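Prenyltransference for protein (Lavandula lanata, PDB 5HC8) probably catalyses the head-to-middle condensation of two dimethylallyl diphosphate molecules into lavandulyl diphosphate. Local coordinates at residues Val16-Arg30 and Leu219-Leu232. Residues are numbered along the deposited sequence; the frame is centred on the assembly and turned at random.
With MG (magnesium ion), chain B; PIS (trihydrogen thiodiphosphate), chain C; ISY (3-methylbut-3-enylsulfanyl(phosphonooxy)phosphinic acid), chain F; 61G (2-methylbuta-1,3-diene), chain D.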
loop_
_atom_site.group_PDB
_atom_site.type_symbol
_atom_site.label_atom_id
_atom_site.label_comp_id
_atom_site.label_asym_id
_atom_site.label_seq_id
_atom_site.Cartn_x
_atom_site.Cartn_y
_atom_site.Cartn_z
ATOM N N VAL A 16 12.692 -1.588 -8.877
ATOM C CA VAL A 16 11.758 -2.740 -8.964
ATOM C C VAL A 16 11.825 -3.524 -7.661
ATOM O O VAL A 16 12.963 -3.819 -7.198
ATOM C CB VAL A 16 12.082 -3.673 -10.191
ATOM C CG1 VAL A 16 11.144 -4.912 -10.230
ATOM C CG2 VAL A 16 11.940 -2.872 -11.481
ATOM N N ALA A 17 10.656 -3.878 -7.085
ATOM C CA ALA A 17 10.621 -4.674 -5.886
ATOM C C ALA A 17 9.844 -5.909 -6.105
ATOM O O ALA A 17 8.816 -5.889 -6.754
ATOM C CB ALA A 17 10.019 -3.899 -4.684
ATOM N N ILE A 18 10.290 -6.982 -5.467
ATOM C CA ILE A 18 9.675 -8.272 -5.605
ATOM C C ILE A 18 9.264 -8.933 -4.301
ATOM O O ILE A 18 10.060 -9.054 -3.383
ATOM C CB ILE A 18 10.641 -9.269 -6.311
ATOM C CG1 ILE A 18 11.051 -8.709 -7.688
ATOM C CG2 ILE A 18 9.967 -10.608 -6.485
ATOM C CD1 ILE A 18 12.010 -9.594 -8.479
ATOM N N ILE A 19 8.001 -9.310 -4.219
ATOM C CA ILE A 19 7.487 -10.153 -3.128
ATOM C C ILE A 19 7.478 -11.610 -3.537
ATOM O O ILE A 19 6.708 -12.023 -4.392
ATOM C CB ILE A 19 6.056 -9.701 -2.723
ATOM C CG1 ILE A 19 6.063 -8.259 -2.230
ATOM C CG2 ILE A 19 5.425 -10.592 -1.677
ATOM C CD1 ILE A 19 4.692 -7.727 -1.879
ATOM N N ILE A 20 8.323 -12.416 -2.888
ATOM C CA ILE A 20 8.424 -13.846 -3.158
ATOM C C ILE A 20 7.405 -14.599 -2.333
ATOM O O ILE A 20 7.117 -14.259 -1.166
ATOM C CB ILE A 20 9.909 -14.375 -2.933
ATOM C CG1 ILE A 20 10.334 -14.272 -1.485
ATOM C CG2 ILE A 20 10.915 -13.561 -3.780
ATOM C CD1 ILE A 20 11.790 -14.579 -1.247
ATOM N N ASP A 21 6.801 -15.599 -2.960
ATOM C CA ASP A 21 5.713 -16.319 -2.351
ATOM C C ASP A 21 5.472 -17.613 -3.114
ATOM O O ASP A 21 5.894 -17.735 -4.281
ATOM C CB ASP A 21 4.461 -15.414 -2.325
ATOM C CG ASP A 21 3.445 -15.808 -1.235
ATOM O OD1 ASP A 21 3.939 -16.371 -0.251
ATOM O OD2 ASP A 21 2.208 -15.635 -1.429
ATOM N N GLY A 22 4.722 -18.531 -2.522
ATOM C CA GLY A 22 4.239 -19.713 -3.241
ATOM C C GLY A 22 5.191 -20.897 -3.093
ATOM O O GLY A 22 5.043 -21.903 -3.767
ATOM N N HIS A 23 6.153 -20.800 -2.196
ATOM C CA HIS A 23 7.167 -21.876 -2.052
ATOM C C HIS A 23 6.615 -23.172 -1.497
ATOM O O HIS A 23 6.989 -24.225 -1.937
ATOM C CB HIS A 23 8.321 -21.430 -1.165
ATOM C CG HIS A 23 9.065 -20.241 -1.684
ATOM N ND1 HIS A 23 8.687 -18.942 -1.400
ATOM C CD2 HIS A 23 10.188 -20.144 -2.419
ATOM C CE1 HIS A 23 9.555 -18.110 -1.950
ATOM N NE2 HIS A 23 10.474 -18.817 -2.569
ATOM N N ARG A 24 5.797 -23.119 -0.476
ATOM C CA ARG A 24 5.156 -24.331 0.030
ATOM C C ARG A 24 4.119 -24.923 -0.940
ATOM O O ARG A 24 4.086 -26.133 -1.134
ATOM C CB ARG A 24 4.561 -24.023 1.395
ATOM C CG ARG A 24 3.574 -25.072 1.975
ATOM C CD ARG A 24 3.023 -24.611 3.324
ATOM N NE ARG A 24 3.637 -23.317 3.681
ATOM C CZ ARG A 24 4.751 -23.124 4.394
ATOM N NH1 ARG A 24 5.406 -24.155 4.949
ATOM N NH2 ARG A 24 5.173 -21.870 4.578
ATOM N N LYS A 25 3.281 -24.103 -1.556
ATOM C CA LYS A 25 2.384 -24.570 -2.631
ATOM C C LYS A 25 3.170 -25.302 -3.715
ATOM O O LYS A 25 2.771 -26.370 -4.184
ATOM C CB LYS A 25 1.591 -23.421 -3.271
ATOM C CG LYS A 25 0.585 -22.731 -2.336
ATOM C CD LYS A 25 -0.113 -21.547 -3.002
ATOM C CE LYS A 25 -1.037 -20.781 -2.037
ATOM N NZ LYS A 25 -1.223 -19.339 -2.444
ATOM N N TRP A 26 4.309 -24.740 -4.099
ATOM C CA TRP A 26 5.154 -25.338 -5.117
ATOM C C TRP A 26 5.688 -26.686 -4.623
ATOM O O TRP A 26 5.691 -27.643 -5.352
ATOM C CB TRP A 26 6.335 -24.427 -5.420
ATOM C CG TRP A 26 7.240 -24.914 -6.548
ATOM C CD1 TRP A 26 7.084 -24.678 -7.854
ATOM C CD2 TRP A 26 8.427 -25.712 -6.419
ATOM N NE1 TRP A 26 8.092 -25.232 -8.578
ATOM C CE2 TRP A 26 8.945 -25.880 -7.727
ATOM C CE3 TRP A 26 9.128 -26.263 -5.331
ATOM C CZ2 TRP A 26 10.117 -26.583 -7.986
ATOM C CZ3 TRP A 26 10.329 -26.948 -5.591
ATOM C CH2 TRP A 26 10.809 -27.091 -6.914
ATOM N N ALA A 27 6.176 -26.712 -3.395
ATOM C CA ALA A 27 6.673 -27.982 -2.853
ATOM C C ALA A 27 5.553 -29.026 -2.847
ATOM O O ALA A 27 5.721 -30.114 -3.391
ATOM C CB ALA A 27 7.215 -27.779 -1.474
ATOM N N LYS A 28 4.399 -28.649 -2.329
ATOM C CA LYS A 28 3.248 -29.521 -2.257
ATOM C C LYS A 28 2.955 -30.073 -3.632
ATOM O O LYS A 28 2.870 -31.259 -3.842
ATOM C CB LYS A 28 2.030 -28.767 -1.717
ATOM C CG LYS A 28 1.256 -29.501 -0.640
ATOM C CD LYS A 28 0.825 -30.924 -1.044
ATOM C CE LYS A 28 -0.158 -30.970 -2.217
ATOM N NZ LYS A 28 -1.453 -30.320 -1.888
ATOM N N SER A 29 2.799 -29.168 -4.573
ATOM C CA SER A 29 2.620 -29.482 -5.956
ATOM C C SER A 29 3.628 -30.522 -6.501
ATOM O O SER A 29 3.246 -31.400 -7.262
ATOM C CB SER A 29 2.728 -28.172 -6.731
ATOM O OG SER A 29 2.661 -28.382 -8.109
ATOM N N ARG A 30 4.898 -30.440 -6.135
ATOM C CA ARG A 30 5.885 -31.328 -6.721
ATOM C C ARG A 30 6.272 -32.527 -5.870
ATOM O O ARG A 30 7.205 -33.226 -6.226
ATOM C CB ARG A 30 7.136 -30.544 -7.000
ATOM C CG ARG A 30 6.863 -29.369 -7.898
ATOM C CD ARG A 30 7.885 -29.397 -8.970
ATOM N NE ARG A 30 7.762 -28.394 -10.009
ATOM C CZ ARG A 30 8.595 -28.361 -11.042
ATOM N NH1 ARG A 30 9.561 -29.273 -11.144
ATOM N NH2 ARG A 30 8.478 -27.426 -11.976
ATOM N N LEU A 219 4.390 -19.469 -9.178
ATOM C CA LEU A 219 4.913 -19.729 -7.859
ATOM C C LEU A 219 6.406 -19.400 -7.885
ATOM O O LEU A 219 7.107 -19.635 -8.882
ATOM C CB LEU A 219 4.643 -21.195 -7.443
ATOM C CG LEU A 219 3.186 -21.683 -7.464
ATOM C CD1 LEU A 219 3.188 -23.132 -6.993
ATOM C CD2 LEU A 219 2.250 -20.802 -6.632
ATOM N N PHE A 220 6.911 -18.780 -6.837
ATOM C CA PHE A 220 8.217 -18.176 -7.005
ATOM C C PHE A 220 9.342 -19.189 -7.395
ATOM O O PHE A 220 10.290 -18.796 -8.080
ATOM C CB PHE A 220 8.698 -17.406 -5.835
ATOM C CG PHE A 220 9.905 -16.541 -6.180
ATOM C CD1 PHE A 220 9.736 -15.366 -6.888
ATOM C CD2 PHE A 220 11.172 -16.921 -5.838
ATOM C CE1 PHE A 220 10.814 -14.607 -7.267
ATOM C CE2 PHE A 220 12.249 -16.133 -6.170
ATOM C CZ PHE A 220 12.066 -14.979 -6.888
ATOM N N PRO A 221 9.287 -20.449 -6.907
ATOM C CA PRO A 221 10.332 -21.342 -7.417
ATOM C C PRO A 221 10.349 -21.489 -8.961
ATOM O O PRO A 221 11.387 -21.882 -9.521
ATOM C CB PRO A 221 10.004 -22.671 -6.737
ATOM C CG PRO A 221 9.448 -22.283 -5.449
ATOM C CD PRO A 221 8.534 -21.082 -5.829
ATOM N N ASP A 222 9.225 -21.219 -9.622
ATOM C CA ASP A 222 9.135 -21.243 -11.110
ATOM C C ASP A 222 9.465 -19.898 -11.772
ATOM O O ASP A 222 9.466 -19.796 -12.999
ATOM C CB ASP A 222 7.734 -21.708 -11.560
ATOM C CG ASP A 222 7.451 -23.149 -11.202
ATOM O OD1 ASP A 222 8.419 -23.945 -11.217
ATOM O OD2 ASP A 222 6.286 -23.455 -10.843
ATOM N N PHE A 223 9.791 -18.889 -10.965
ATOM C CA PHE A 223 9.893 -17.522 -11.424
ATOM C C PHE A 223 11.305 -17.267 -11.888
ATOM O O PHE A 223 12.238 -17.407 -11.136
ATOM C CB PHE A 223 9.594 -16.565 -10.258
ATOM C CG PHE A 223 9.457 -15.142 -10.659
ATOM C CD1 PHE A 223 10.585 -14.349 -10.816
ATOM C CD2 PHE A 223 8.211 -14.565 -10.866
ATOM C CE1 PHE A 223 10.499 -12.997 -11.163
ATOM C CE2 PHE A 223 8.131 -13.218 -11.227
ATOM C CZ PHE A 223 9.273 -12.445 -11.380
ATOM N N GLY A 224 11.458 -16.888 -13.135
ATOM C CA GLY A 224 12.781 -16.630 -13.670
ATOM C C GLY A 224 12.914 -15.337 -14.382
ATOM O O GLY A 224 12.070 -14.411 -14.246
ATOM N N GLU A 225 13.951 -15.275 -15.199
ATOM C CA GLU A 225 14.231 -14.063 -15.942
ATOM C C GLU A 225 13.065 -13.650 -16.870
ATOM O O GLU A 225 12.808 -12.437 -17.035
ATOM C CB GLU A 225 15.505 -14.159 -16.719
ATOM C CG GLU A 225 16.709 -14.426 -15.852
ATOM C CD GLU A 225 18.001 -14.460 -16.671
ATOM O OE1 GLU A 225 18.715 -15.447 -16.503
ATOM O OE2 GLU A 225 18.302 -13.502 -17.421
ATOM N N ALA A 226 12.418 -14.616 -17.529
ATOM C CA ALA A 226 11.299 -14.273 -18.453
ATOM C C ALA A 226 10.129 -13.592 -17.660
ATOM O O ALA A 226 9.422 -12.764 -18.204
ATOM C CB ALA A 226 10.769 -15.490 -19.216
ATOM N N ASP A 227 9.934 -13.982 -16.400
ATOM C CA ASP A 227 8.838 -13.430 -15.572
ATOM C C ASP A 227 9.107 -12.001 -15.157
ATOM O O ASP A 227 8.164 -11.212 -15.084
ATOM C CB ASP A 227 8.548 -14.379 -14.381
ATOM C CG ASP A 227 8.307 -15.811 -14.858
ATOM O OD1 ASP A 227 7.282 -15.995 -15.501
ATOM O OD2 ASP A 227 9.143 -16.729 -14.686
ATOM N N LEU A 228 10.362 -11.657 -14.961
ATOM C CA LEU A 228 10.802 -10.267 -14.806
ATOM C C LEU A 228 10.517 -9.471 -16.065
ATOM O O LEU A 228 9.990 -8.370 -16.021
ATOM C CB LEU A 228 12.258 -10.172 -14.367
ATOM C CG LEU A 228 12.757 -8.742 -14.223
ATOM C CD1 LEU A 228 11.910 -7.970 -13.190
ATOM C CD2 LEU A 228 14.245 -8.608 -13.884
ATOM N N LEU A 229 10.869 -10.038 -17.214
ATOM C CA LEU A 229 10.581 -9.424 -18.469
ATOM C C LEU A 229 9.109 -9.206 -18.722
ATOM O O LEU A 229 8.708 -8.177 -19.250
ATOM C CB LEU A 229 11.160 -10.325 -19.583
ATOM C CG LEU A 229 12.528 -10.054 -20.163
ATOM C CD1 LEU A 229 13.445 -8.975 -19.601
ATOM C CD2 LEU A 229 13.282 -11.325 -20.517
ATOM N N ASP A 230 8.298 -10.155 -18.311
ATOM C CA ASP A 230 6.880 -10.032 -18.482
ATOM C C ASP A 230 6.331 -8.846 -17.637
ATOM O O ASP A 230 5.464 -8.055 -18.122
ATOM C CB ASP A 230 6.199 -11.310 -18.091
ATOM C CG ASP A 230 6.317 -12.377 -19.139
ATOM O OD1 ASP A 230 6.680 -12.074 -20.284
ATOM O OD2 ASP A 230 6.018 -13.526 -18.815
ATOM N N ALA A 231 6.830 -8.733 -16.397
ATOM C CA ALA A 231 6.414 -7.632 -15.489
ATOM C C ALA A 231 6.864 -6.320 -16.057
ATOM O O ALA A 231 6.072 -5.354 -16.059
ATOM C CB ALA A 231 6.980 -7.875 -14.099
ATOM N N LEU A 232 8.092 -6.278 -16.615
ATOM C CA LEU A 232 8.565 -5.047 -17.236
ATOM C C LEU A 232 7.738 -4.602 -18.477
ATOM O O LEU A 232 7.533 -3.415 -18.682
ATOM C CB LEU A 232 10.010 -5.122 -17.620
ATOM C CG LEU A 232 11.100 -4.710 -16.651
ATOM C CD1 LEU A 232 10.660 -4.291 -15.287
ATOM C CD2 LEU A 232 12.108 -5.836 -16.509
HETATM MG MG MG B . 3.035 -17.343 1.406
HETATM P P1 PIS C . 3.391 -20.425 0.557
HETATM O O1 PIS C . 4.890 -20.404 1.132
HETATM P P2 PIS C . 5.899 -19.187 1.309
HETATM S S1 PIS C . 4.945 -18.043 2.013
HETATM O O2 PIS C . 2.884 -19.036 0.113
HETATM O O3 PIS C . 3.335 -21.427 -0.596
HETATM O O4 PIS C . 6.287 -18.830 -0.084
HETATM O O5 PIS C . 2.527 -20.825 1.795
HETATM O O6 PIS C . 7.056 -19.731 2.276
HETATM P P1 ISY F . 0.789 -13.861 3.487
HETATM O O2 ISY F . 2.393 -13.697 3.871
HETATM P P3 ISY F . 3.639 -14.435 3.248
HETATM O O4 ISY F . 0.603 -14.358 1.999
HETATM O O5 ISY F . -0.046 -12.578 3.763
HETATM O O6 ISY F . 0.290 -14.943 4.435
HETATM O O7 ISY F . 3.296 -15.831 2.870
HETATM O O8 ISY F . 4.886 -14.216 4.223
HETATM S S9 ISY F . 3.967 -13.427 1.395
HETATM C C10 ISY F . 4.902 -12.022 1.951
HETATM C C11 ISY F . 6.266 -12.333 1.391
HETATM C C12 ISY F . 7.509 -12.221 2.228
HETATM C C13 ISY F . 8.796 -12.521 1.610
HETATM C C14 ISY F . 7.443 -12.012 3.695
HETATM C CAC 61G D . 9.195 -15.835 3.624
HETATM C CAE 61G D . 9.922 -16.651 2.526
HETATM C CAB 61G D . 11.376 -16.552 2.148
HETATM C CAD 61G D . 9.107 -17.445 1.677
HETATM C CAA 61G D . 7.742 -17.466 2.067
HETATM O O HOH W 1 1.218 -16.589 0.833
HETATM O O HOH W 2 2.046 -18.566 2.996
#
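Pro221 sets CB over one face of the Trp26 indole, 3.4 Å from the centroid of the five-membered ring and 8° off the normal, a CH-pi contact. The opposite face is covered by Arg30 CG. At the indole edge, Trp26 NE1 donates to Asp222 OD1 (3.0 Å), which it meets from above the carboxylate plane, and Arg30 NH2 adds a long salt bridge to the same oxygen at 3.6 Å. With CG anti to the backbone N (chi1 -176°), Trp26 carries its ring out from helix 23-30 to the 3-10 turn 220-222.

A second CH-pi contact sets Ile20 CG2 over the centre of the Phe220 ring, 3.5 Å from its centroid, while Ile18, crossing Phe220 at about a right angle, brings CG2 near CE1. Between the two clusters, Phe220 N donates to Asp21 O (2.9 Å, N-H...O 151°), and Leu219 CD1 packs on Trp26 CB. Farther along, Leu228 and Leu232 of helix 225-237 meet Val16 on strand 15-19, a central strand of the parallel sheet.

The strand-to-helix turn of this undecaprenyl diphosphate synthase-like (cis-prenyltransferase) fold binds the ligands. Asp21 OD1 coordinates magnesium at 2.1 Å, and its OD2 pairs with Arg193. Gly22, at the N-cap, and the next three residues direct backbone N-H groups at the thiodiphosphate; His23 ND1 also donates to its O4 (2.7 Å). These amides and the metal would be expected to stabilise negative charge, consistent with a diphosphate leaving group in the inferred prenyl transfer, while 219-222 packs against the turn through apolar contacts, one backbone bond and the polar contacts of Asp222, consistent with holding its shape.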